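Local structure of putative peptidase (Chlamydophila abortus, 3CE2) at residues Ala422-Thr434 / Phe566-Leu579. The protein is a putative zinc metallopeptidase of the M3B family, probably an oligopeptidase that degrades small bioactive peptides. Sequence-based numbering, arbitrary orientation.
With ZN (zinc ion), chain D.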
loop_
_atom_site.group_PDB
_atom_site.type_symbol
_atom_site.label_atom_id
_atom_site.label_comp_id
_atom_site.label_asym_id
_atom_site.label_seq_id
_atom_site.Cartn_x
_atom_site.Cartn_y
_atom_site.Cartn_z
ATOM N N ALA A 422 16.682 6.963 -2.957
ATOM C CA ALA A 422 16.036 6.210 -4.045
ATOM C C ALA A 422 14.712 5.525 -3.717
ATOM O O ALA A 422 13.890 5.299 -4.598
ATOM C CB ALA A 422 17.002 5.199 -4.602
ATOM N N GLN A 423 14.508 5.163 -2.463
ATOM C CA GLN A 423 13.310 4.453 -2.095
ATOM C C GLN A 423 12.181 5.446 -1.858
ATOM O O GLN A 423 12.264 6.255 -0.941
ATOM C CB GLN A 423 13.553 3.637 -0.820
ATOM C CG GLN A 423 12.313 2.871 -0.389
ATOM C CD GLN A 423 11.748 2.028 -1.539
ATOM O OE1 GLN A 423 10.697 2.351 -2.120
ATOM N NE2 GLN A 423 12.476 0.974 -1.904
ATOM N N TYR A 424 11.124 5.399 -2.667
ATOM C CA TYR A 424 9.982 6.311 -2.473
ATOM C C TYR A 424 9.207 5.865 -1.254
ATOM O O TYR A 424 9.193 4.695 -0.939
ATOM C CB TYR A 424 9.096 6.344 -3.701
ATOM C CG TYR A 424 8.867 4.997 -4.321
ATOM C CD1 TYR A 424 7.970 4.085 -3.758
ATOM C CD2 TYR A 424 9.542 4.629 -5.478
ATOM C CE1 TYR A 424 7.771 2.846 -4.339
ATOM C CE2 TYR A 424 9.346 3.389 -6.072
ATOM C CZ TYR A 424 8.465 2.502 -5.502
ATOM O OH TYR A 424 8.280 1.262 -6.103
ATOM N N PRO A 425 8.564 6.790 -0.543
ATOM C CA PRO A 425 7.916 6.302 0.676
ATOM C C PRO A 425 6.601 5.577 0.362
ATOM O O PRO A 425 6.139 5.595 -0.792
ATOM C CB PRO A 425 7.635 7.587 1.460
ATOM C CG PRO A 425 7.369 8.606 0.400
ATOM C CD PRO A 425 8.321 8.225 -0.759
ATOM N N ILE A 426 6.016 4.952 1.387
ATOM C CA ILE A 426 4.806 4.127 1.227
ATOM C C ILE A 426 3.658 4.955 0.656
ATOM O O ILE A 426 2.926 4.509 -0.221
ATOM C CB ILE A 426 4.364 3.498 2.565
ATOM C CG1 ILE A 426 5.448 2.559 3.120
ATOM C CG2 ILE A 426 3.026 2.762 2.406
ATOM C CD1 ILE A 426 5.489 1.159 2.465
ATOM N N PHE A 427 3.524 6.171 1.167
ATOM C CA PHE A 427 2.560 7.119 0.666
ATOM C C PHE A 427 2.541 7.199 -0.872
ATOM O O PHE A 427 1.544 7.555 -1.450
ATOM C CB PHE A 427 2.873 8.497 1.269
ATOM C CG PHE A 427 1.874 9.560 0.921
ATOM C CD1 PHE A 427 0.933 9.973 1.849
ATOM C CD2 PHE A 427 1.869 10.143 -0.337
ATOM C CE1 PHE A 427 0.006 10.943 1.528
ATOM C CE2 PHE A 427 0.943 11.098 -0.655
ATOM C CZ PHE A 427 0.006 11.500 0.283
ATOM N N LEU A 428 3.638 6.887 -1.548
ATOM C CA LEU A 428 3.639 7.009 -3.013
ATOM C C LEU A 428 3.713 5.664 -3.721
ATOM O O LEU A 428 3.716 5.606 -4.941
ATOM C CB LEU A 428 4.808 7.871 -3.505
ATOM C CG LEU A 428 4.997 9.340 -3.123
ATOM C CD1 LEU A 428 6.309 9.826 -3.734
ATOM C CD2 LEU A 428 3.819 10.206 -3.610
ATOM N N ALA A 429 3.775 4.579 -2.962
ATOM C CA ALA A 429 4.068 3.266 -3.557
ATOM C C ALA A 429 2.927 2.613 -4.317
ATOM O O ALA A 429 3.123 1.586 -4.953
ATOM C CB ALA A 429 4.594 2.305 -2.489
ATOM N N GLU A 430 1.728 3.155 -4.238
ATOM C CA GLU A 430 0.634 2.511 -4.950
ATOM C C GLU A 430 0.230 3.241 -6.244
ATOM O O GLU A 430 -0.541 2.717 -7.045
ATOM C CB GLU A 430 -0.570 2.249 -4.016
ATOM C CG GLU A 430 -0.541 0.885 -3.265
ATOM C CD GLU A 430 -0.566 -0.363 -4.194
ATOM O OE1 GLU A 430 -1.539 -0.576 -4.962
ATOM O OE2 GLU A 430 0.388 -1.161 -4.140
ATOM N N ILE A 431 0.779 4.431 -6.458
ATOM C CA ILE A 431 0.415 5.252 -7.600
ATOM C C ILE A 431 0.753 4.603 -8.947
ATOM O O ILE A 431 -0.109 4.486 -9.839
ATOM C CB ILE A 431 1.084 6.635 -7.490
ATOM C CG1 ILE A 431 0.582 7.364 -6.252
ATOM C CG2 ILE A 431 0.830 7.487 -8.712
ATOM C CD1 ILE A 431 1.090 8.795 -6.173
ATOM N N ALA A 432 2.003 4.177 -9.108
ATOM C CA ALA A 432 2.461 3.692 -10.409
ATOM C C ALA A 432 1.743 2.429 -10.809
ATOM O O ALA A 432 1.410 2.249 -11.985
ATOM C CB ALA A 432 3.945 3.454 -10.405
ATOM N N SER A 433 1.514 1.550 -9.834
ATOM C CA SER A 433 0.830 0.289 -10.096
ATOM C C SER A 433 -0.638 0.515 -10.460
ATOM O O SER A 433 -1.164 -0.094 -11.402
ATOM C CB SER A 433 0.922 -0.606 -8.871
ATOM O OG SER A 433 0.582 0.139 -7.714
ATOM N N THR A 434 -1.287 1.406 -9.711
ATOM C CA THR A 434 -2.701 1.677 -9.891
ATOM C C THR A 434 -2.926 2.349 -11.232
ATOM O O THR A 434 -3.823 1.957 -11.989
ATOM C CB THR A 434 -3.249 2.543 -8.741
ATOM O OG1 THR A 434 -3.252 1.774 -7.529
ATOM C CG2 THR A 434 -4.659 2.988 -9.030
ATOM N N PHE A 566 8.099 12.272 -11.919
ATOM C CA PHE A 566 7.692 11.747 -10.639
ATOM C C PHE A 566 8.336 10.358 -10.407
ATOM O O PHE A 566 8.871 10.067 -9.359
ATOM C CB PHE A 566 6.171 11.672 -10.590
ATOM C CG PHE A 566 5.660 10.716 -9.583
ATOM C CD1 PHE A 566 5.556 11.082 -8.262
ATOM C CD2 PHE A 566 5.284 9.446 -9.954
ATOM C CE1 PHE A 566 5.076 10.191 -7.320
ATOM C CE2 PHE A 566 4.808 8.553 -9.023
ATOM C CZ PHE A 566 4.707 8.922 -7.701
ATOM N N LEU A 567 8.315 9.506 -11.411
ATOM C CA LEU A 567 8.782 8.158 -11.223
ATOM C C LEU A 567 10.272 8.175 -10.909
ATOM O O LEU A 567 10.760 7.340 -10.145
ATOM C CB LEU A 567 8.496 7.340 -12.480
ATOM C CG LEU A 567 7.028 7.019 -12.731
ATOM C CD1 LEU A 567 6.861 6.040 -13.865
ATOM C CD2 LEU A 567 6.443 6.429 -11.488
ATOM N N LYS A 568 10.992 9.138 -11.499
ATOM C CA LYS A 568 12.446 9.260 -11.315
ATOM C C LYS A 568 12.826 9.992 -10.037
ATOM O O LYS A 568 14.013 10.227 -9.791
ATOM C CB LYS A 568 13.051 9.995 -12.489
ATOM C CG LYS A 568 12.706 9.325 -13.790
ATOM C CD LYS A 568 13.152 10.130 -15.009
ATOM C CE LYS A 568 12.378 9.638 -16.239
ATOM N NZ LYS A 568 13.119 9.846 -17.496
ATOM N N SER A 569 11.837 10.355 -9.218
ATOM C CA SER A 569 12.111 11.191 -8.056
ATOM C C SER A 569 12.456 10.399 -6.817
ATOM O O SER A 569 12.987 10.969 -5.861
ATOM C CB SER A 569 10.945 12.138 -7.763
ATOM O OG SER A 569 10.663 12.940 -8.899
ATOM N N GLY A 570 12.149 9.098 -6.826
ATOM C CA GLY A 570 12.342 8.262 -5.643
ATOM C C GLY A 570 11.780 8.902 -4.393
ATOM O O GLY A 570 10.656 9.410 -4.380
ATOM N N GLY A 571 12.572 8.908 -3.332
ATOM C CA GLY A 571 12.163 9.550 -2.088
ATOM C C GLY A 571 13.019 10.769 -1.773
ATOM O O GLY A 571 13.407 10.961 -0.628
ATOM N N SER A 572 13.292 11.607 -2.778
ATOM C CA SER A 572 14.205 12.742 -2.606
ATOM C C SER A 572 13.625 13.940 -1.858
ATOM O O SER A 572 14.336 14.879 -1.520
ATOM C CB SER A 572 14.755 13.200 -3.955
ATOM O OG SER A 572 13.730 13.313 -4.909
ATOM N N ASP A 573 12.339 13.907 -1.576
ATOM C CA ASP A 573 11.745 14.991 -0.846
ATOM C C ASP A 573 10.506 14.424 -0.171
ATOM O O ASP A 573 10.162 13.266 -0.388
ATOM C CB ASP A 573 11.366 16.085 -1.835
ATOM C CG ASP A 573 11.321 17.477 -1.210
ATOM O OD1 ASP A 573 11.332 17.632 0.036
ATOM O OD2 ASP A 573 11.264 18.441 -1.998
ATOM N N PHE A 574 9.837 15.229 0.645
ATOM C CA PHE A 574 8.534 14.862 1.182
ATOM C C PHE A 574 7.578 14.543 0.057
ATOM O O PHE A 574 7.605 15.188 -0.990
ATOM C CB PHE A 574 7.987 15.989 2.058
ATOM C CG PHE A 574 8.818 16.231 3.286
ATOM C CD1 PHE A 574 8.935 15.237 4.268
ATOM C CD2 PHE A 574 9.542 17.411 3.438
ATOM C CE1 PHE A 574 9.727 15.433 5.387
ATOM C CE2 PHE A 574 10.332 17.608 4.571
ATOM C CZ PHE A 574 10.429 16.623 5.534
ATOM N N PRO A 575 6.725 13.541 0.261
ATOM C CA PRO A 575 5.842 13.062 -0.826
ATOM C C PRO A 575 4.968 14.134 -1.491
ATOM O O PRO A 575 4.796 14.104 -2.711
ATOM C CB PRO A 575 4.968 12.001 -0.149
ATOM C CG PRO A 575 5.170 12.197 1.369
ATOM C CD PRO A 575 6.539 12.801 1.527
ATOM N N LEU A 576 4.409 15.068 -0.724
ATOM C CA LEU A 576 3.580 16.095 -1.372
ATOM C C LEU A 576 4.430 17.021 -2.227
ATOM O O LEU A 576 3.992 17.464 -3.300
ATOM C CB LEU A 576 2.747 16.905 -0.377
ATOM C CG LEU A 576 1.726 16.145 0.484
ATOM C CD1 LEU A 576 0.993 17.110 1.387
ATOM C CD2 LEU A 576 0.748 15.251 -0.321
ATOM N N GLU A 577 5.638 17.317 -1.753
ATOM C CA GLU A 577 6.576 18.121 -2.526
ATOM C C GLU A 577 6.957 17.432 -3.828
ATOM O O GLU A 577 6.948 18.067 -4.884
ATOM C CB GLU A 577 7.807 18.486 -1.707
ATOM C CG GLU A 577 7.474 19.495 -0.629
ATOM C CD GLU A 577 6.836 20.752 -1.233
ATOM O OE1 GLU A 577 7.408 21.293 -2.217
ATOM O OE2 GLU A 577 5.753 21.184 -0.746
ATOM N N ILE A 578 7.252 16.135 -3.764
ATOM C CA ILE A 578 7.546 15.377 -4.976
ATOM C C ILE A 578 6.388 15.491 -5.957
ATOM O O ILE A 578 6.566 15.648 -7.160
ATOM C CB ILE A 578 7.751 13.900 -4.682
ATOM C CG1 ILE A 578 9.136 13.671 -4.083
ATOM C CG2 ILE A 578 7.595 13.088 -5.965
ATOM C CD1 ILE A 578 9.367 12.199 -3.623
ATOM N N LEU A 579 5.183 15.405 -5.431
ATOM C CA LEU A 579 4.024 15.515 -6.265
ATOM C C LEU A 579 3.875 16.927 -6.804
ATOM O O LEU A 579 3.566 17.089 -7.980
ATOM C CB LEU A 579 2.791 15.105 -5.481
ATOM C CG LEU A 579 2.685 13.612 -5.221
ATOM C CD1 LEU A 579 1.445 13.331 -4.374
ATOM C CD2 LEU A 579 2.561 12.934 -6.546
HETATM ZN ZN ZN D . 1.100 -3.177 -5.397
#
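L428 pushes its side chain among F566, P575, I578 and L579. From L428 CB the side chain passes to L428 CG, anti to the carbonyl carbon (chi1 -61°) and 4.0 Å from P575 CB. There the chain forks: L428 CD1 touches both F566 CE1, at 3.8 Å, and I578 CD1, while L428 CD2 meets L579 CG at 3.9 Å and sits in the ring plane at the edge of F566. That same methyl also lies at the edge of the F427 ring. Next to L428, F427 crosses P575 at about a right angle, with F427 CD2 3.6 Å from P575 CB, and reaches L576 CD2 with its CZ. Further along, I431 CD1 approaches F566 CZ and A432 CB touches L567 CD2, 4.0 Å away. Nearer the start of 422-434 the two segments meet largely through their backbones, G570 and G571 lying against A422 to Y424; a CA-H...O contact joins G571 CA to Q423 O at 3.5 Å. Beyond this apolar layer E430 OE2 binds zinc at 2.5 Å, completing with H402 and H406 of helix 394-416 the HExxH-plus-glutamate site of M3 peptidases. The contact thus packs the turn leading into helix 431-447 against the end of helix 559-567 and the start of helix 575-581, with helix 536-553 touching F427 and I431.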